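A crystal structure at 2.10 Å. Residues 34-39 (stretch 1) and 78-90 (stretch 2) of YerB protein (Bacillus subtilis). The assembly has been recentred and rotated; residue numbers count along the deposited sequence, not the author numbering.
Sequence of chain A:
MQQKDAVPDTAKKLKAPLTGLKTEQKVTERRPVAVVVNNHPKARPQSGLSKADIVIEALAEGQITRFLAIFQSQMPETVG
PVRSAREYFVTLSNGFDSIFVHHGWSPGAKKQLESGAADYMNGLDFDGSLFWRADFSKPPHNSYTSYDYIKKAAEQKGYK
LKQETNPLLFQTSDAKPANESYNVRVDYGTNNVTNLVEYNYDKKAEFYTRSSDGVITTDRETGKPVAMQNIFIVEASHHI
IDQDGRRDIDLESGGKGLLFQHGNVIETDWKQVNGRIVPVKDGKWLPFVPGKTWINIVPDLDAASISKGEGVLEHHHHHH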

ATOM      1  N   ALA A  34       3.991  -8.115  -1.692  1.00 27.02           N
ATOM      2  CA  ALA A  34       3.186  -7.170  -0.908  1.00 26.23           C
ATOM      3  C   ALA A  34       3.609  -7.203   0.560  1.00 27.25           C
ATOM      4  O   ALA A  34       3.406  -8.197   1.249  1.00 27.58           O
ATOM      5  N   VAL A  35       4.176  -6.101   1.040  1.00 27.16           N
ATOM      6  CA  VAL A  35       4.639  -6.026   2.418  1.00 24.20           C
ATOM      7  C   VAL A  35       3.773  -5.128   3.304  1.00 27.30           C
ATOM      8  O   VAL A  35       3.445  -3.993   2.942  1.00 29.27           O
ATOM      9  N   VAL A  36       3.399  -5.642   4.469  1.00 28.45           N
ATOM     10  CA  VAL A  36       2.622  -4.845   5.416  1.00 29.45           C
ATOM     11  C   VAL A  36       3.631  -3.955   6.125  1.00 29.11           C
ATOM     12  O   VAL A  36       4.504  -4.444   6.835  1.00 29.56           O
ATOM     13  N   VAL A  37       3.512  -2.649   5.925  1.00 29.77           N
ATOM     14  CA  VAL A  37       4.456  -1.713   6.518  1.00 28.45           C
ATOM     15  C   VAL A  37       3.882  -0.819   7.619  1.00 28.12           C
ATOM     16  O   VAL A  37       2.860  -0.139   7.446  1.00 28.22           O
ATOM     17  N   ASN A  38       4.578  -0.852   8.751  1.00 28.00           N
ATOM     18  CA  ASN A  38       4.276  -0.093   9.962  1.00 26.67           C
ATOM     19  C   ASN A  38       4.151   1.410   9.650  1.00 27.54           C
ATOM     20  O   ASN A  38       5.053   2.000   9.053  1.00 25.01           O
ATOM     21  N   ASN A  39       3.037   2.030  10.029  1.00 27.30           N
ATOM     22  CA  ASN A  39       2.916   3.465   9.805  1.00 30.83           C
ATOM     23  C   ASN A  39       2.671   4.199  11.124  1.00 32.57           C
ATOM     24  O   ASN A  39       2.104   5.297  11.156  1.00 33.92           O
ATOM     25  N   THR A  78      16.242  -3.173   1.741  1.00 42.08           N
ATOM     26  CA  THR A  78      15.597  -3.461   3.011  1.00 38.17           C
ATOM     27  C   THR A  78      14.223  -2.820   2.916  1.00 35.10           C
ATOM     28  O   THR A  78      14.034  -1.841   2.202  1.00 36.94           O
ATOM     29  N   VAL A  79      13.259  -3.381   3.626  1.00 33.53           N
ATOM     30  CA  VAL A  79      11.908  -2.850   3.615  1.00 30.11           C
ATOM     31  C   VAL A  79      11.321  -3.014   5.018  1.00 28.86           C
ATOM     32  O   VAL A  79      11.524  -4.031   5.671  1.00 28.50           O
ATOM     33  N   GLY A  80      10.626  -1.987   5.493  1.00 29.86           N
ATOM     34  CA  GLY A  80      10.024  -2.049   6.811  1.00 28.99           C
ATOM     35  C   GLY A  80       9.852  -0.669   7.408  1.00 27.51           C
ATOM     36  O   GLY A  80       9.974   0.323   6.687  1.00 28.26           O
ATOM     37  N   PRO A  81       9.567  -0.571   8.717  1.00 28.26           N
ATOM     38  CA  PRO A  81       9.398  -1.739   9.596  1.00 28.04           C
ATOM     39  C   PRO A  81       8.176  -2.562   9.204  1.00 29.39           C
ATOM     40  O   PRO A  81       7.181  -2.021   8.716  1.00 30.05           O
ATOM     41  N   VAL A  82       8.253  -3.870   9.421  1.00 29.51           N
ATOM     42  CA  VAL A  82       7.146  -4.753   9.088  1.00 28.98           C
ATOM     43  C   VAL A  82       6.179  -4.803  10.249  1.00 28.36           C
ATOM     44  O   VAL A  82       6.581  -4.700  11.405  1.00 27.41           O
ATOM     45  N   ARG A  83       4.899  -4.961   9.938  1.00 30.49           N
ATOM     46  CA  ARG A  83       3.868  -4.990  10.961  1.00 30.93           C
ATOM     47  C   ARG A  83       2.838  -6.092  10.749  1.00 31.20           C
ATOM     48  O   ARG A  83       2.894  -6.846   9.779  1.00 29.96           O
ATOM     49  N   SER A  84       1.890  -6.156  11.678  1.00 30.88           N
ATOM     50  CA  SER A  84       0.818  -7.149  11.673  1.00 31.97           C
ATOM     51  C   SER A  84      -0.095  -7.128  10.462  1.00 32.55           C
ATOM     52  O   SER A  84      -0.373  -6.078   9.899  1.00 34.95           O
ATOM     53  N   ALA A  85      -0.586  -8.305  10.086  1.00 34.20           N
ATOM     54  CA  ALA A  85      -1.476  -8.440   8.944  1.00 33.76           C
ATOM     55  C   ALA A  85      -2.938  -8.325   9.363  1.00 35.74           C
ATOM     56  O   ALA A  85      -3.307  -8.699  10.477  1.00 34.61           O
ATOM     57  N   ARG A  86      -3.759  -7.799   8.456  1.00 37.13           N
ATOM     58  CA  ARG A  86      -5.190  -7.633   8.681  1.00 37.54           C
ATOM     59  C   ARG A  86      -5.896  -8.257   7.496  1.00 38.90           C
ATOM     60  O   ARG A  86      -5.319  -8.342   6.418  1.00 40.79           O
ATOM     61  N   GLU A  87      -7.132  -8.707   7.694  1.00 36.80           N
ATOM     62  CA  GLU A  87      -7.888  -9.325   6.620  1.00 36.46           C
ATOM     63  C   GLU A  87      -7.889  -8.498   5.347  1.00 35.22           C
ATOM     64  O   GLU A  87      -7.503  -9.000   4.291  1.00 35.11           O
ATOM     65  N   TYR A  88      -8.317  -7.241   5.442  1.00 32.20           N
ATOM     66  CA  TYR A  88      -8.356  -6.385   4.268  1.00 30.08           C
ATOM     67  C   TYR A  88      -7.018  -6.309   3.532  1.00 30.21           C
ATOM     68  O   TYR A  88      -6.996  -6.118   2.321  1.00 30.84           O
ATOM     69  N   PHE A  89      -5.907  -6.463   4.245  1.00 28.38           N
ATOM     70  CA  PHE A  89      -4.605  -6.434   3.580  1.00 29.18           C
ATOM     71  C   PHE A  89      -4.349  -7.735   2.807  1.00 28.86           C
ATOM     72  O   PHE A  89      -3.760  -7.728   1.724  1.00 31.09           O
ATOM     73  N   VAL A  90      -4.794  -8.855   3.359  1.00 27.34           N
ATOM     74  CA  VAL A  90      -4.618 -10.133   2.677  1.00 27.93           C
ATOM     75  C   VAL A  90      -5.388 -10.050   1.367  1.00 28.15           C
ATOM     76  O   VAL A  90      -4.888 -10.421   0.307  1.00 28.93           O
TER

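A cis peptide bond joins Gly80 to Pro81 within the contact with the strand of stretch 1, and the carbonyl of that cis proline becomes an acceptor for stretch 1. Asn38 N donates to Pro81 O (2.9 Å) and Arg83 N to Val36 O (3.2 Å), two hydrogen bonds that frame a single bridge between Val37 and Val82. The same oxygens receive CA-H...O contacts, Val37 CA to Pro81 O and Val82 CA to Val36 O, both 3.5 Å. Gly80 has backbone angles (154/-167) at which a CB would be jammed against the preceding carbonyl oxygen, so these angles by themselves call for glycine.

Val36, in rotamer t, points toward stretch 2 and gives the largest covered area of the contact. Its CG1 lies 3.2 Å from Ser84 O and 4.0 Å from Arg83 CB, while CG2 reaches Ala85 CA at 4.3 Å and Phe89 CB at 4.5 Å; Phe89 (chi1 m) is the one helix residue here that touches the strand. Val35, also t, points toward stretch 2 as well, and its CG1 packs on Val79 CG2 (4.3 Å) and Val82 CG1 (4.5 Å). Val79 is p, and its CG2 also meets Val37 CG2 at 4.5 Å. Val37 and Val82, both t, point away overall, and their backbones make the bridge; even so, Val37 CG1 comes within 4.0 Å of Gly80 O.

Asn38 (chi1 t) and Arg83 (chi1 -110°, between wells) both point toward the opposing stretch. The aliphatic part of Arg83 lies against the asparagine, with Arg83 CG 3.2 Å from Asn38 CG, and Asn38 CB packs on Pro81 CB at 3.9 Å. The polar links between the stretches are backbone to backbone, with apolar side chains filling much of the remaining contact.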

ATOM      1  CB  ALA A  34       1.696  -7.520  -1.021  1.00 23.25           C
ATOM      2  CB  VAL A  35       6.093  -5.492   2.487  1.00 21.69           C
ATOM      3  CG1 VAL A  35       6.630  -5.642   3.889  1.00 20.71           C
ATOM      4  CG2 VAL A  35       6.977  -6.194   1.473  1.00 15.11           C
ATOM      5  CB  VAL A  36       1.932  -5.699   6.461  1.00 29.16           C
ATOM      6  CG1 VAL A  36       1.400  -4.804   7.579  1.00 32.76           C
ATOM      7  CG2 VAL A  36       0.798  -6.478   5.813  1.00 29.25           C
ATOM      8  CB  VAL A  37       5.108  -0.840   5.418  1.00 28.65           C
ATOM      9  CG1 VAL A  37       6.068   0.168   6.037  1.00 29.35           C
ATOM     10  CG2 VAL A  37       5.846  -1.725   4.424  1.00 28.25           C
ATOM     11  CB  ASN A  38       5.428  -0.327  10.952  1.00 25.96           C
ATOM     12  CG  ASN A  38       5.069  -0.025  12.404  1.00 28.15           C
ATOM     13  OD1 ASN A  38       5.798  -0.432  13.316  1.00 28.74           O
ATOM     14  ND2 ASN A  38       3.971   0.675  12.631  1.00 26.69           N
ATOM     15  CB  ASN A  39       1.816   3.796   8.798  1.00 30.32           C
ATOM     16  CG  ASN A  39       1.780   5.277   8.453  1.00 32.45           C
ATOM     17  OD1 ASN A  39       2.819   5.894   8.194  1.00 29.23           O
ATOM     18  ND2 ASN A  39       0.590   5.854   8.450  1.00 29.64           N
ATOM     19  CB  THR A  78      16.365  -2.849   4.214  1.00 39.07           C
ATOM     20  OG1 THR A  78      15.709  -1.649   4.648  1.00 42.19           O
ATOM     21  CG2 THR A  78      17.804  -2.543   3.832  1.00 34.43           C
ATOM     22  CB  VAL A  79      11.038  -3.584   2.535  1.00 29.79           C
ATOM     23  CG1 VAL A  79      10.966  -5.080   2.828  1.00 27.28           C
ATOM     24  CG2 VAL A  79       9.659  -2.971   2.465  1.00 24.68           C
ATOM     25  CB  PRO A  81       9.250  -1.118  10.989  1.00 28.92           C
ATOM     26  CG  PRO A  81       9.924   0.227  10.858  1.00 25.33           C
ATOM     27  CD  PRO A  81       9.512   0.683   9.485  1.00 28.26           C
ATOM     28  CB  VAL A  82       7.649  -6.170   8.770  1.00 29.37           C
ATOM     29  CG1 VAL A  82       6.526  -7.003   8.152  1.00 25.46           C
ATOM     30  CG2 VAL A  82       8.834  -6.081   7.838  1.00 23.57           C
ATOM     31  CB  ARG A  83       3.145  -3.637  11.016  1.00 33.67           C
ATOM     32  CG  ARG A  83       3.420  -2.815  12.262  1.00 38.33           C
ATOM     33  CD  ARG A  83       2.886  -3.510  13.494  1.00 44.04           C
ATOM     34  NE  ARG A  83       3.054  -2.720  14.709  1.00 48.83           N
ATOM     35  CZ  ARG A  83       2.537  -3.061  15.884  1.00 51.36           C
ATOM     36  NH1 ARG A  83       1.826  -4.174  15.992  1.00 52.45           N
ATOM     37  NH2 ARG A  83       2.723  -2.292  16.950  1.00 53.01           N
ATOM     38  CB  SER A  84      -0.034  -6.990  12.928  1.00 29.98           C
ATOM     39  OG  SER A  84       0.716  -7.332  14.070  1.00 35.41           O
ATOM     40  CB  ALA A  85      -1.239  -9.780   8.261  1.00 34.12           C
ATOM     41  CB  ARG A  86      -5.543  -6.145   8.803  1.00 37.59           C
ATOM     42  CG  ARG A  86      -5.043  -5.503  10.086  1.00 38.42           C
ATOM     43  CD  ARG A  86      -5.723  -6.130  11.294  1.00 41.74           C
ATOM     44  NE  ARG A  86      -4.782  -6.381  12.384  1.00 46.47           N
ATOM     45  CZ  ARG A  86      -4.247  -5.433  13.146  1.00 47.07           C
ATOM     46  NH1 ARG A  86      -4.561  -4.160  12.944  1.00 48.29           N
ATOM     47  NH2 ARG A  86      -3.392  -5.761  14.101  1.00 47.35           N
ATOM     48  CB  GLU A  87      -9.334  -9.595   7.046  1.00 38.82           C
ATOM     49  CG  GLU A  87      -9.495 -10.822   7.919  1.00 43.72           C
ATOM     50  CD  GLU A  87      -9.785 -10.486   9.364  1.00 47.76           C
ATOM     51  OE1 GLU A  87      -9.067  -9.637   9.942  1.00 48.17           O
ATOM     52  OE2 GLU A  87     -10.726 -11.089   9.927  1.00 50.12           O
ATOM     53  CB  TYR A  88      -8.869  -4.970   4.604  1.00 28.52           C
ATOM     54  CG  TYR A  88      -8.475  -4.422   5.954  1.00 28.18           C
ATOM     55  CD1 TYR A  88      -9.236  -4.705   7.095  1.00 29.58           C
ATOM     56  CD2 TYR A  88      -7.372  -3.588   6.090  1.00 27.19           C
ATOM     57  CE1 TYR A  88      -8.910  -4.161   8.330  1.00 28.36           C
ATOM     58  CE2 TYR A  88      -7.034  -3.041   7.326  1.00 27.83           C
ATOM     59  CZ  TYR A  88      -7.812  -3.330   8.442  1.00 29.55           C
ATOM     60  OH  TYR A  88      -7.510  -2.777   9.669  1.00 26.98           O
ATOM     61  CB  PHE A  89      -3.478  -6.183   4.595  1.00 29.36           C
ATOM     62  CG  PHE A  89      -3.394  -4.755   5.056  1.00 28.44           C
ATOM     63  CD1 PHE A  89      -3.308  -3.719   4.128  1.00 28.05           C
ATOM     64  CD2 PHE A  89      -3.401  -4.439   6.415  1.00 29.30           C
ATOM     65  CE1 PHE A  89      -3.232  -2.386   4.540  1.00 28.88           C
ATOM     66  CE2 PHE A  89      -3.324  -3.116   6.842  1.00 28.15           C
ATOM     67  CZ  PHE A  89      -3.238  -2.084   5.898  1.00 29.55           C
ATOM     68  CB  VAL A  90      -5.175 -11.308   3.511  1.00 26.77           C
ATOM     69  CG1 VAL A  90      -5.100 -12.594   2.704  1.00 25.74           C
ATOM     70  CG2 VAL A  90      -4.394 -11.449   4.800  1.00 26.35           C
TER